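Side-chain contacts in enoyl-CoA hydratase/isomerase family protein (Ruegeria pomeroyi, PDB 3L3S), which probably acts as a hydro-lyase of the crotonase superfamily, perhaps in fatty acid metabolism: residues A118-Q121 and L122-A125; L96-D99 and L100-P104; A207-Q210 and A211-R214; M46-D49 and H50-V53; A84-T87 and D88-A92. All coordinates share one frame; numbering follows the deposited sequence.

Contact 1 of 5, residues A118-Q121 and L122-A125; sequences AGLQ and LMAA
Leu120 and Met123, the latter present as selenomethionine, lie side by side on one flank of helix 118-124, the short buried helix that follows strand 114-116 in the crotonase fold. CD1 of Leu120 meets the terminal methyl CE of Met123 at 3.9 Å, the closest approach between the two side chains. Leu120 holds CG opposite its own nitrogen (chi1 -176°), which places CG beside its carbonyl carbon and lets CD1 come near the next turn. Met123 sets out in the same way but then bends twice, at chi2 (-144°) and chi3 (67°), which turns CE back toward the leucine. Phe137 of strand 137-138 packs on both residues, so the pair belongs to the core of the chain. Gln121 leaves another flank as an almost fully stretched chain; its amide NE2 is hydrogen-bonded to the hydroxyl of Tyr232 of the third subunit, the amide end also packs on Met97, and the side chain touches Pro151 and Ala154 of helix 150-155. Leu122 reaches away from the preceding turn to Met97 and Leu100 of helix 84-101. In crotonases the start of this helix generally borders the oxyanion hole, and Ala118, packed on His67, probably lies close to the corresponding site here. Among the backbone bonds are Leu122 N to Ala118 O (3.2 Å) and Ala124 N to Leu120 O (2.8 Å). The small methyls of the last two alanines sit directly against carbonyls of the previous turn: Ala124 CB lies 3.2 Å from Leu120 O, and Ala125 CB lies 3.3 Å from Gln121 O.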
loop_
_atom_site.group_PDB
_atom_site.type_symbol
_atom_site.label_atom_id
_atom_site.label_comp_id
_atom_site.label_asym_id
_atom_site.label_seq_id
_atom_site.Cartn_x
_atom_site.Cartn_y
_atom_site.Cartn_z
ATOM N N ALA B 118 14.798 0.922 16.525
ATOM C CA ALA B 118 15.610 1.500 15.448
ATOM C C ALA B 118 16.325 0.422 14.623
ATOM O O ALA B 118 16.824 0.693 13.533
ATOM C CB ALA B 118 16.598 2.522 16.005
ATOM N N GLY B 119 16.302 -0.805 15.148
ATOM C CA GLY B 119 16.884 -1.959 14.489
ATOM C C GLY B 119 15.971 -2.458 13.389
ATOM O O GLY B 119 16.440 -3.011 12.384
ATOM N N LEU B 120 14.665 -2.256 13.572
ATOM C CA LEU B 120 13.683 -2.634 12.559
ATOM C C LEU B 120 13.662 -1.540 11.482
ATOM O O LEU B 120 13.444 -1.828 10.319
ATOM C CB LEU B 120 12.294 -2.833 13.173
ATOM C CG LEU B 120 11.153 -3.327 12.276
ATOM C CD1 LEU B 120 11.503 -4.648 11.607
ATOM C CD2 LEU B 120 9.910 -3.462 13.100
ATOM N N GLN B 121 13.972 -0.308 11.888
ATOM C CA GLN B 121 14.042 0.855 10.996
ATOM C C GLN B 121 15.179 0.703 9.974
ATOM O O GLN B 121 14.974 0.961 8.789
ATOM C CB GLN B 121 14.249 2.128 11.827
ATOM C CG GLN B 121 14.479 3.419 11.052
ATOM C CD GLN B 121 14.552 4.649 11.935
ATOM O OE1 GLN B 121 14.766 4.568 13.152
ATOM N NE2 GLN B 121 14.360 5.806 11.324
ATOM N N LEU B 122 16.349 0.261 10.448
ATOM C CA LEU B 122 17.553 0.046 9.631
ATOM C C LEU B 122 17.259 -0.948 8.526
ATOM O O LEU B 122 17.639 -0.747 7.365
ATOM C CB LEU B 122 18.699 -0.501 10.497
ATOM C CG LEU B 122 20.087 -0.713 9.863
ATOM C CD1 LEU B 122 20.752 0.629 9.573
ATOM C CD2 LEU B 122 20.966 -1.552 10.793
HETATM N N MSE B 123 16.545 -2.001 8.917
HETATM C CA MSE B 123 16.133 -3.069 8.027
HETATM C C MSE B 123 15.072 -2.521 7.055
HETATM O O MSE B 123 15.182 -2.710 5.848
HETATM C CB MSE B 123 15.555 -4.218 8.854
HETATM C CG MSE B 123 15.411 -5.506 8.101
HETATM SE SE MSE B 123 13.821 -6.495 8.624
HETATM C CE MSE B 123 12.580 -5.185 7.910
ATOM N N ALA B 124 14.095 -1.794 7.597
ATOM C CA ALA B 124 13.022 -1.195 6.810
ATOM C C ALA B 124 13.518 -0.146 5.818
ATOM O O ALA B 124 12.917 0.020 4.765
ATOM C CB ALA B 124 11.962 -0.612 7.712
ATOM N N ALA B 125 14.644 0.503 6.137
ATOM C CA ALA B 125 15.256 1.525 5.276
ATOM C C ALA B 125 16.019 0.911 4.099
ATOM O O ALA B 125 16.323 1.598 3.125
ATOM C CB ALA B 125 16.170 2.440 6.087
#

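Contact 2 of 5, residues L96-D99 and L100-P104; sequences LMLD and LAHCP
Leu98 and His102 sit one helical turn apart and run side by side, with the methyl CD2 of Leu98 3.7 Å from the imidazole carbon CD2 of His102. His102 carries its ring beside its own backbone nitrogen (chi1 -76°), which brings the ring back to the leucine. Along the backbone, Leu98 O accepts His102 N at 2.9 Å and, more weakly, Ala101 N at 3.1 Å, so one carbonyl serves two amides where the helix ends. On another flank Leu100 CB packs 3.3 Å from Leu96 O, the same carbonyl that receives Leu100 N at 2.9 Å. The segment is the C-terminal end of helix 84-101 in the crotonase core: this helix lies in the crossover between the parallel strands 53-58 and 107-111, and His102 is where the chain leaves helical geometry. Cys103 follows in extended geometry, its CB still 3.3 Å from Asp99 O. Farther out, Asp99 OD2 is hydrogen-bonded to His39 NE2 on helix 32-45, and Leu96 packs on Ile35 and Leu38 of that same helix. The flank of Leu98, Ala101 and His102 is covered instead by Tyr232 and Leu228 of the third subunit.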
loop_
_atom_site.group_PDB
_atom_site.type_symbol
_atom_site.label_atom_id
_atom_site.label_comp_id
_atom_site.label_asym_id
_atom_site.label_seq_id
_atom_site.Cartn_x
_atom_site.Cartn_y
_atom_site.Cartn_z
ATOM N N LEU B 96 20.902 9.344 8.661
ATOM C CA LEU B 96 21.457 8.079 8.167
ATOM C C LEU B 96 20.376 7.302 7.422
ATOM O O LEU B 96 20.559 6.926 6.254
ATOM C CB LEU B 96 22.002 7.237 9.329
ATOM C CG LEU B 96 22.209 5.721 9.164
ATOM C CD1 LEU B 96 23.409 5.412 8.288
ATOM C CD2 LEU B 96 22.360 5.081 10.529
HETATM N N MSE B 97 19.229 7.157 8.081
HETATM C CA MSE B 97 18.092 6.418 7.543
HETATM C C MSE B 97 17.522 7.006 6.263
HETATM O O MSE B 97 17.065 6.264 5.395
HETATM C CB MSE B 97 17.003 6.283 8.602
HETATM C CG MSE B 97 17.457 5.612 9.877
HETATM SE SE MSE B 97 18.014 3.799 9.608
HETATM C CE MSE B 97 18.656 3.397 11.411
ATOM N N LEU B 98 17.633 8.329 6.128
ATOM C CA LEU B 98 17.169 9.062 4.949
ATOM C C LEU B 98 18.099 8.722 3.789
ATOM O O LEU B 98 17.657 8.174 2.774
ATOM C CB LEU B 98 17.203 10.576 5.204
ATOM C CG LEU B 98 15.943 11.434 5.028
ATOM C CD1 LEU B 98 16.285 12.904 5.297
ATOM C CD2 LEU B 98 15.338 11.261 3.636
ATOM N N ASP B 99 19.394 8.966 4.008
ATOM C CA ASP B 99 20.477 8.697 3.049
ATOM C C ASP B 99 20.519 7.242 2.565
ATOM O O ASP B 99 20.874 6.984 1.419
ATOM C CB ASP B 99 21.833 9.005 3.701
ATOM C CG ASP B 99 22.292 10.435 3.498
ATOM O OD1 ASP B 99 21.494 11.315 3.088
ATOM O OD2 ASP B 99 23.486 10.675 3.762
ATOM N N LEU B 100 20.185 6.315 3.467
ATOM C CA LEU B 100 20.165 4.878 3.200
ATOM C C LEU B 100 18.968 4.442 2.346
ATOM O O LEU B 100 19.100 3.566 1.483
ATOM C CB LEU B 100 20.216 4.098 4.526
ATOM C CG LEU B 100 20.219 2.565 4.491
ATOM C CD1 LEU B 100 21.468 2.059 3.776
ATOM C CD2 LEU B 100 20.115 1.998 5.891
ATOM N N ALA B 101 17.812 5.059 2.581
ATOM C CA ALA B 101 16.610 4.740 1.817
ATOM C C ALA B 101 16.654 5.403 0.446
ATOM O O ALA B 101 16.178 4.821 -0.527
ATOM C CB ALA B 101 15.366 5.144 2.572
ATOM N N HIS B 102 17.274 6.585 0.375
ATOM C CA HIS B 102 17.421 7.345 -0.880
ATOM C C HIS B 102 18.748 7.037 -1.606
ATOM O O HIS B 102 19.111 7.726 -2.567
ATOM C CB HIS B 102 17.324 8.862 -0.633
ATOM C CG HIS B 102 15.930 9.374 -0.397
ATOM N ND1 HIS B 102 14.804 8.583 -0.496
ATOM C CD2 HIS B 102 15.489 10.608 -0.053
ATOM C CE1 HIS B 102 13.733 9.307 -0.221
ATOM N NE2 HIS B 102 14.121 10.539 0.053
ATOM N N CYS B 103 19.455 6.000 -1.152
ATOM C CA CYS B 103 20.732 5.582 -1.741
ATOM C C CYS B 103 20.510 4.949 -3.120
ATOM O O CYS B 103 19.786 3.966 -3.230
ATOM C CB CYS B 103 21.438 4.587 -0.811
ATOM S SG CYS B 103 23.027 3.942 -1.397
ATOM N N PRO B 104 21.124 5.518 -4.186
ATOM C CA PRO B 104 21.008 5.029 -5.571
ATOM C C PRO B 104 21.434 3.573 -5.762
ATOM O O PRO B 104 20.900 2.890 -6.629
ATOM C CB PRO B 104 21.933 5.966 -6.340
ATOM C CG PRO B 104 21.861 7.215 -5.564
ATOM C CD PRO B 104 21.967 6.727 -4.157
#

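Contact 3 of 5, residues A207-Q210 and A211-R214; sequences ARNQ and APLR
Gln210 lies alongside Leu213 and across Arg214, and the close packing of this contact gathers around it. Its chain bends at chi2 (-60°), bringing the amide alongside the leucine, where NE2 lies 3.6 Å from Leu213 CD1. OE1 takes Arg214 NH2 at 3.0 Å, in the carbonyl plane and on a lone pair, although the oxygen is tilted from the guanidinium plane. Amide and guanidinium stand 72° apart, and Gln210 CB lies over one guanidinium face, near its rim. The other end of the amide is gripped as well: NE2 donates to Arg208 O at 2.6 Å, close to the amide plane, and also to Leu205 O. With both ends engaged, the rotation of the amide is fixed. These bonds lie in the short loop between helices 194-207 and 210-223, in the C-terminal helical part of this crotonase-family chain. Gln210 O itself receives Arg214 N at 3.1 Å, the first regular bond of the new helix, and Leu213 N only weakly. Packing at Asn209 is less extensive. The Asn209 and Pro212 side chains cross at about a right angle, with Asn209 ND2 3.5 Å from Pro212 CD, and the stronger partners of ND2 lie beyond: Asp245 OD1 and the carbonyl of Gly145 of the second subunit. Ala211 is exposed; within the two segments its methyl CB comes no nearer than 3.8 Å, to Gln210 C, and it also touches Asp245.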
loop_
_atom_site.group_PDB
_atom_site.type_symbol
_atom_site.label_atom_id
_atom_site.label_comp_id
_atom_site.label_asym_id
_atom_site.label_seq_id
_atom_site.Cartn_x
_atom_site.Cartn_y
_atom_site.Cartn_z
ATOM N N ALA B 207 26.795 -7.392 -10.919
ATOM C CA ALA B 207 27.252 -7.821 -12.243
ATOM C C ALA B 207 26.534 -7.207 -13.461
ATOM O O ALA B 207 27.027 -7.326 -14.590
ATOM C CB ALA B 207 27.213 -9.349 -12.326
ATOM N N ARG B 208 25.390 -6.549 -13.241
ATOM C CA ARG B 208 24.638 -5.928 -14.346
ATOM C C ARG B 208 25.164 -4.544 -14.691
ATOM O O ARG B 208 26.004 -3.994 -13.975
ATOM C CB ARG B 208 23.127 -5.811 -14.046
ATOM C CG ARG B 208 22.664 -6.494 -12.799
ATOM C CD ARG B 208 21.482 -7.406 -12.989
ATOM N NE ARG B 208 21.677 -8.392 -14.043
ATOM C CZ ARG B 208 21.097 -9.589 -14.076
ATOM N NH1 ARG B 208 20.271 -9.976 -13.107
ATOM N NH2 ARG B 208 21.354 -10.408 -15.086
ATOM N N ASN B 209 24.654 -3.997 -15.799
ATOM C CA ASN B 209 24.999 -2.658 -16.286
ATOM C C ASN B 209 24.537 -1.656 -15.221
ATOM O O ASN B 209 23.342 -1.459 -14.993
ATOM C CB ASN B 209 24.319 -2.435 -17.639
ATOM C CG ASN B 209 24.727 -1.143 -18.309
ATOM O OD1 ASN B 209 25.755 -0.557 -18.001
ATOM N ND2 ASN B 209 23.893 -0.681 -19.217
ATOM N N GLN B 210 25.519 -1.104 -14.523
ATOM C CA GLN B 210 25.310 -0.191 -13.404
ATOM C C GLN B 210 24.597 1.148 -13.572
ATOM O O GLN B 210 23.719 1.461 -12.765
ATOM C CB GLN B 210 26.629 0.003 -12.646
ATOM C CG GLN B 210 27.232 -1.295 -12.079
ATOM C CD GLN B 210 26.312 -2.009 -11.096
ATOM O OE1 GLN B 210 26.086 -1.535 -9.984
ATOM N NE2 GLN B 210 25.773 -3.147 -11.509
ATOM N N ALA B 211 24.931 1.921 -14.608
ATOM C CA ALA B 211 24.295 3.230 -14.808
ATOM C C ALA B 211 22.752 3.217 -14.883
ATOM O O ALA B 211 22.123 4.062 -14.245
ATOM C CB ALA B 211 24.942 4.002 -15.984
ATOM N N PRO B 212 22.128 2.249 -15.617
ATOM C CA PRO B 212 20.660 2.231 -15.669
ATOM C C PRO B 212 20.035 1.732 -14.364
ATOM O O PRO B 212 18.876 2.040 -14.075
ATOM C CB PRO B 212 20.369 1.230 -16.786
ATOM C CG PRO B 212 21.488 1.374 -17.676
ATOM C CD PRO B 212 22.645 1.401 -16.709
ATOM N N LEU B 213 20.812 0.952 -13.601
ATOM C CA LEU B 213 20.389 0.374 -12.321
ATOM C C LEU B 213 20.224 1.471 -11.276
ATOM O O LEU B 213 19.203 1.521 -10.593
ATOM C CB LEU B 213 21.442 -0.628 -11.819
ATOM C CG LEU B 213 21.206 -1.825 -10.886
ATOM C CD1 LEU B 213 22.535 -2.171 -10.246
ATOM C CD2 LEU B 213 20.182 -1.578 -9.806
ATOM N N ARG B 214 21.249 2.312 -11.138
ATOM C CA ARG B 214 21.251 3.405 -10.162
ATOM C C ARG B 214 20.267 4.495 -10.510
ATOM O O ARG B 214 19.521 4.953 -9.645
ATOM C CB ARG B 214 22.650 3.975 -9.993
ATOM C CG ARG B 214 23.552 2.991 -9.310
ATOM C CD ARG B 214 24.998 3.307 -9.505
ATOM N NE ARG B 214 25.781 2.097 -9.298
ATOM C CZ ARG B 214 27.104 2.040 -9.338
ATOM N NH1 ARG B 214 27.818 3.137 -9.574
ATOM N NH2 ARG B 214 27.709 0.873 -9.155
#

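Contact 4 of 5, residues M46-D49 and H50-V53; sequences MGDD and HVHV
Asp48 and His50 are set across each other, the carboxylate plane turned 77° from the imidazole. Asp48 OD1 stands at the edge of the His50 ring, near the ring plane, yet the hydrogen bond it accepts comes from the backbone: His50 N reaches it at 3.1 Å with an N-H...O angle of 160°, approaching from above the carboxylate. The aspartate can fold over its own chain in this way because CG is anti to the backbone nitrogen (chi1 -161°). His50 CB also lies against OD1, at 3.4 Å. Val51 meets Asp48 at roughly a right angle, its CG2 methyl 3.9 Å from Asp48 CB, while Val51 N donates to Asp48 O at 3.2 Å from well above the carbonyl plane. The second imidazole is placed differently. His52 presents its edge to Asp49 O, with NE2 3.1 Å and CD2 3.2 Å from that oxygen. The other nitrogen, ND1, is hydrogen-bonded to Ala206 O, which ties the ring to the end of helix 194-207; Arg214 packs at the ring carbon CD2, and Gln210 against CB of the same histidine. Val51 faces inward onto Leu18, whereas Asp49 and His50 are exposed. The Asp48 carboxylate bond to the amide two residues on is an Asx turn, joined here to a beta turn closed by Val51 N; together they reverse the chain between helix 32-45 and strand 53-58, within a beta-alpha-beta crossover of the crotonase fold.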
loop_
_atom_site.group_PDB
_atom_site.type_symbol
_atom_site.label_atom_id
_atom_site.label_comp_id
_atom_site.label_asym_id
_atom_site.label_seq_id
_atom_site.Cartn_x
_atom_site.Cartn_y
_atom_site.Cartn_z
HETATM N N MSE B 46 28.780 5.349 -1.504
HETATM C CA MSE B 46 28.044 6.068 -2.546
HETATM C C MSE B 46 28.958 6.859 -3.478
HETATM O O MSE B 46 28.544 7.240 -4.579
HETATM C CB MSE B 46 26.986 6.980 -1.923
HETATM C CG MSE B 46 25.702 6.251 -1.600
HETATM SE SE MSE B 46 24.499 7.138 -0.338
HETATM C CE MSE B 46 24.304 8.902 -1.170
ATOM N N GLY B 47 30.204 7.056 -3.040
ATOM C CA GLY B 47 31.191 7.781 -3.822
ATOM C C GLY B 47 32.262 6.893 -4.437
ATOM O O GLY B 47 33.100 7.377 -5.199
ATOM N N ASP B 48 32.203 5.595 -4.147
ATOM C CA ASP B 48 33.167 4.606 -4.642
ATOM C C ASP B 48 32.578 3.795 -5.811
ATOM O O ASP B 48 31.598 3.070 -5.641
ATOM C CB ASP B 48 33.563 3.676 -3.479
ATOM C CG ASP B 48 34.860 2.905 -3.717
ATOM O OD1 ASP B 48 35.308 2.771 -4.880
ATOM O OD2 ASP B 48 35.422 2.403 -2.713
ATOM N N ASP B 49 33.228 3.882 -6.973
ATOM C CA ASP B 49 32.816 3.182 -8.198
ATOM C C ASP B 49 32.955 1.664 -8.088
ATOM O O ASP B 49 32.325 0.924 -8.849
ATOM C CB ASP B 49 33.646 3.660 -9.399
ATOM C CG ASP B 49 33.228 5.031 -9.915
ATOM O OD1 ASP B 49 32.976 5.947 -9.101
ATOM O OD2 ASP B 49 33.183 5.197 -11.155
ATOM N N HIS B 50 33.788 1.217 -7.142
ATOM C CA HIS B 50 34.041 -0.204 -6.897
ATOM C C HIS B 50 32.903 -0.859 -6.132
ATOM O O HIS B 50 32.640 -2.051 -6.306
ATOM C CB HIS B 50 35.362 -0.403 -6.150
ATOM C CG HIS B 50 36.555 -0.497 -7.046
ATOM N ND1 HIS B 50 37.348 0.590 -7.350
ATOM C CD2 HIS B 50 37.086 -1.548 -7.717
ATOM C CE1 HIS B 50 38.312 0.212 -8.172
ATOM N NE2 HIS B 50 38.176 -1.080 -8.409
ATOM N N VAL B 51 32.237 -0.062 -5.295
ATOM C CA VAL B 51 31.088 -0.516 -4.508
ATOM C C VAL B 51 29.832 -0.407 -5.376
ATOM O O VAL B 51 29.413 0.691 -5.739
ATOM C CB VAL B 51 30.909 0.338 -3.228
ATOM C CG1 VAL B 51 29.633 -0.070 -2.465
ATOM C CG2 VAL B 51 32.137 0.199 -2.336
ATOM N N HIS B 52 29.252 -1.552 -5.714
ATOM C CA HIS B 52 28.056 -1.593 -6.545
ATOM C C HIS B 52 26.790 -1.839 -5.727
ATOM O O HIS B 52 25.743 -1.266 -6.017
ATOM C CB HIS B 52 28.189 -2.668 -7.632
ATOM C CG HIS B 52 29.262 -2.405 -8.653
ATOM N ND1 HIS B 52 29.443 -3.216 -9.751
ATOM C CD2 HIS B 52 30.224 -1.452 -8.731
ATOM C CE1 HIS B 52 30.473 -2.781 -10.457
ATOM N NE2 HIS B 52 30.963 -1.711 -9.861
ATOM N N VAL B 53 26.877 -2.729 -4.736
ATOM C CA VAL B 53 25.744 -3.072 -3.864
ATOM C C VAL B 53 26.140 -3.142 -2.387
ATOM O O VAL B 53 27.276 -3.496 -2.055
ATOM C CB VAL B 53 25.057 -4.418 -4.278
ATOM C CG1 VAL B 53 24.262 -4.252 -5.536
ATOM C CG2 VAL B 53 26.068 -5.478 -4.530
#

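Contact 5 of 5, residues A84-T87 and D88-A92; sequences AFVT and DLFEA
Phe90, with CG anti to its carbonyl carbon (chi1 -61°), swings its ring back along the helix to Val86, whose CG1 methyl lies 3.6 Å from the ring carbon CE2. The two side chains run in the same direction. Glu91 uses a similar first torsion (chi1 -80°) and then stretches out, so that its carboxylate returns beside Thr87: OE1 is 3.4 Å from the CG2 methyl, and CD is 3.4 Å from Thr87 O. With Thr87 OG1 beside the backbone nitrogen and hydrogen-bonded to Arg83 O, CG2 is the branch left to meet Glu91. Leu89 CD2 touches both Phe85 CE2 (4.2 Å) and, more loosely, Val86 CG2 (4.4 Å). Regular backbone bonds hold the turns, among them Phe90 N to Val86 O at 3.1 Å. Outside the segments, the Phe90 ring is edge-to-face with His67 of its own chain and with Phe243 of the third subunit. Val86 and Thr87 pack on Val240 of that subunit, whereas Asp88 OD2 forms a salt bridge to Arg32. The result is an amphipathic first part of helix 84-101, a crotonase-fold helix with one flank built into the subunit interface.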
loop_
_atom_site.group_PDB
_atom_site.type_symbol
_atom_site.label_atom_id
_atom_site.label_comp_id
_atom_site.label_asym_id
_atom_site.label_seq_id
_atom_site.Cartn_x
_atom_site.Cartn_y
_atom_site.Cartn_z
ATOM N N ALA B 84 20.196 17.823 24.667
ATOM C CA ALA B 84 21.192 18.040 23.607
ATOM C C ALA B 84 21.796 16.770 23.001
ATOM O O ALA B 84 22.081 16.722 21.800
ATOM C CB ALA B 84 22.296 18.971 24.101
ATOM N N PHE B 85 21.934 15.735 23.829
ATOM C CA PHE B 85 22.475 14.453 23.391
ATOM C C PHE B 85 21.430 13.646 22.623
ATOM O O PHE B 85 21.761 13.016 21.620
ATOM C CB PHE B 85 23.010 13.648 24.588
ATOM C CG PHE B 85 23.391 12.233 24.251
ATOM C CD1 PHE B 85 24.570 11.965 23.531
ATOM C CD2 PHE B 85 22.521 11.168 24.569
ATOM C CE1 PHE B 85 24.877 10.649 23.118
ATOM C CE2 PHE B 85 22.814 9.854 24.163
ATOM C CZ PHE B 85 23.994 9.597 23.433
ATOM N N VAL B 86 20.210 13.588 23.152
ATOM C CA VAL B 86 19.126 12.852 22.508
ATOM C C VAL B 86 18.696 13.517 21.185
ATOM O O VAL B 86 18.365 12.827 20.223
ATOM C CB VAL B 86 17.975 12.578 23.532
ATOM C CG1 VAL B 86 16.599 13.008 23.040
ATOM C CG2 VAL B 86 17.980 11.105 23.913
ATOM N N THR B 87 18.833 14.843 21.119
ATOM C CA THR B 87 18.505 15.633 19.933
ATOM C C THR B 87 19.559 15.387 18.846
ATOM O O THR B 87 19.220 15.262 17.671
ATOM C CB THR B 87 18.395 17.143 20.281
ATOM O OG1 THR B 87 17.374 17.327 21.274
ATOM C CG2 THR B 87 18.027 17.975 19.064
ATOM N N ASP B 88 20.819 15.261 19.258
ATOM C CA ASP B 88 21.930 14.993 18.342
ATOM C C ASP B 88 21.833 13.550 17.825
ATOM O O ASP B 88 22.037 13.300 16.631
ATOM C CB ASP B 88 23.272 15.230 19.059
ATOM C CG ASP B 88 24.468 14.786 18.238
ATOM O OD1 ASP B 88 24.895 15.539 17.342
ATOM O OD2 ASP B 88 24.954 13.662 18.472
ATOM N N LEU B 89 21.473 12.638 18.733
ATOM C CA LEU B 89 21.330 11.207 18.457
ATOM C C LEU B 89 20.279 10.916 17.390
ATOM O O LEU B 89 20.601 10.322 16.368
ATOM C CB LEU B 89 21.000 10.435 19.755
ATOM C CG LEU B 89 20.754 8.916 19.756
ATOM C CD1 LEU B 89 22.021 8.143 19.440
ATOM C CD2 LEU B 89 20.220 8.490 21.111
ATOM N N PHE B 90 19.057 11.396 17.619
ATOM C CA PHE B 90 17.942 11.191 16.700
ATOM C C PHE B 90 18.053 11.902 15.347
ATOM O O PHE B 90 17.674 11.320 14.323
ATOM C CB PHE B 90 16.609 11.493 17.392
ATOM C CG PHE B 90 16.321 10.609 18.582
ATOM C CD1 PHE B 90 16.621 9.230 18.559
ATOM C CD2 PHE B 90 15.777 11.157 19.753
ATOM C CE1 PHE B 90 16.388 8.407 19.699
ATOM C CE2 PHE B 90 15.536 10.350 20.899
ATOM C CZ PHE B 90 15.847 8.971 20.868
ATOM N N GLU B 91 18.597 13.130 15.337
ATOM C CA GLU B 91 18.794 13.893 14.093
ATOM C C GLU B 91 19.845 13.227 13.200
ATOM O O GLU B 91 19.718 13.225 11.965
ATOM C CB GLU B 91 19.177 15.355 14.376
ATOM C CG GLU B 91 17.979 16.254 14.732
ATOM C CD GLU B 91 18.350 17.625 15.318
ATOM O OE1 GLU B 91 17.413 18.344 15.722
ATOM O OE2 GLU B 91 19.548 17.993 15.391
ATOM N N ALA B 92 20.841 12.607 13.839
ATOM C CA ALA B 92 21.905 11.900 13.128
ATOM C C ALA B 92 21.400 10.542 12.668
ATOM O O ALA B 92 21.811 10.051 11.612
ATOM C CB ALA B 92 23.114 11.739 14.004
#

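Overall arrangement
Contacts 5 and 2 are the two ends of helix 84-101, with centres 18 Å apart, and both meet the third subunit. Contact 1 lies against the later end: Gln121 NE2 is 3.4 Å from Met97 CG, and the centres of contacts 1 and 2 are 12 Å apart. Contact 4 touches contact 2 through Met46 CG and Cys103 SG, 3.5 Å apart, and contact 3 through Gln210 OE1 and His52 CB at 3.4 Å. Contacts 3 and 5 lie on opposite sides of the chain's centre, 36 Å apart between centres. By analogy with other crotonases, the active site is probably nearest contact 1, at Ala118, with His67 linking it to contact 5.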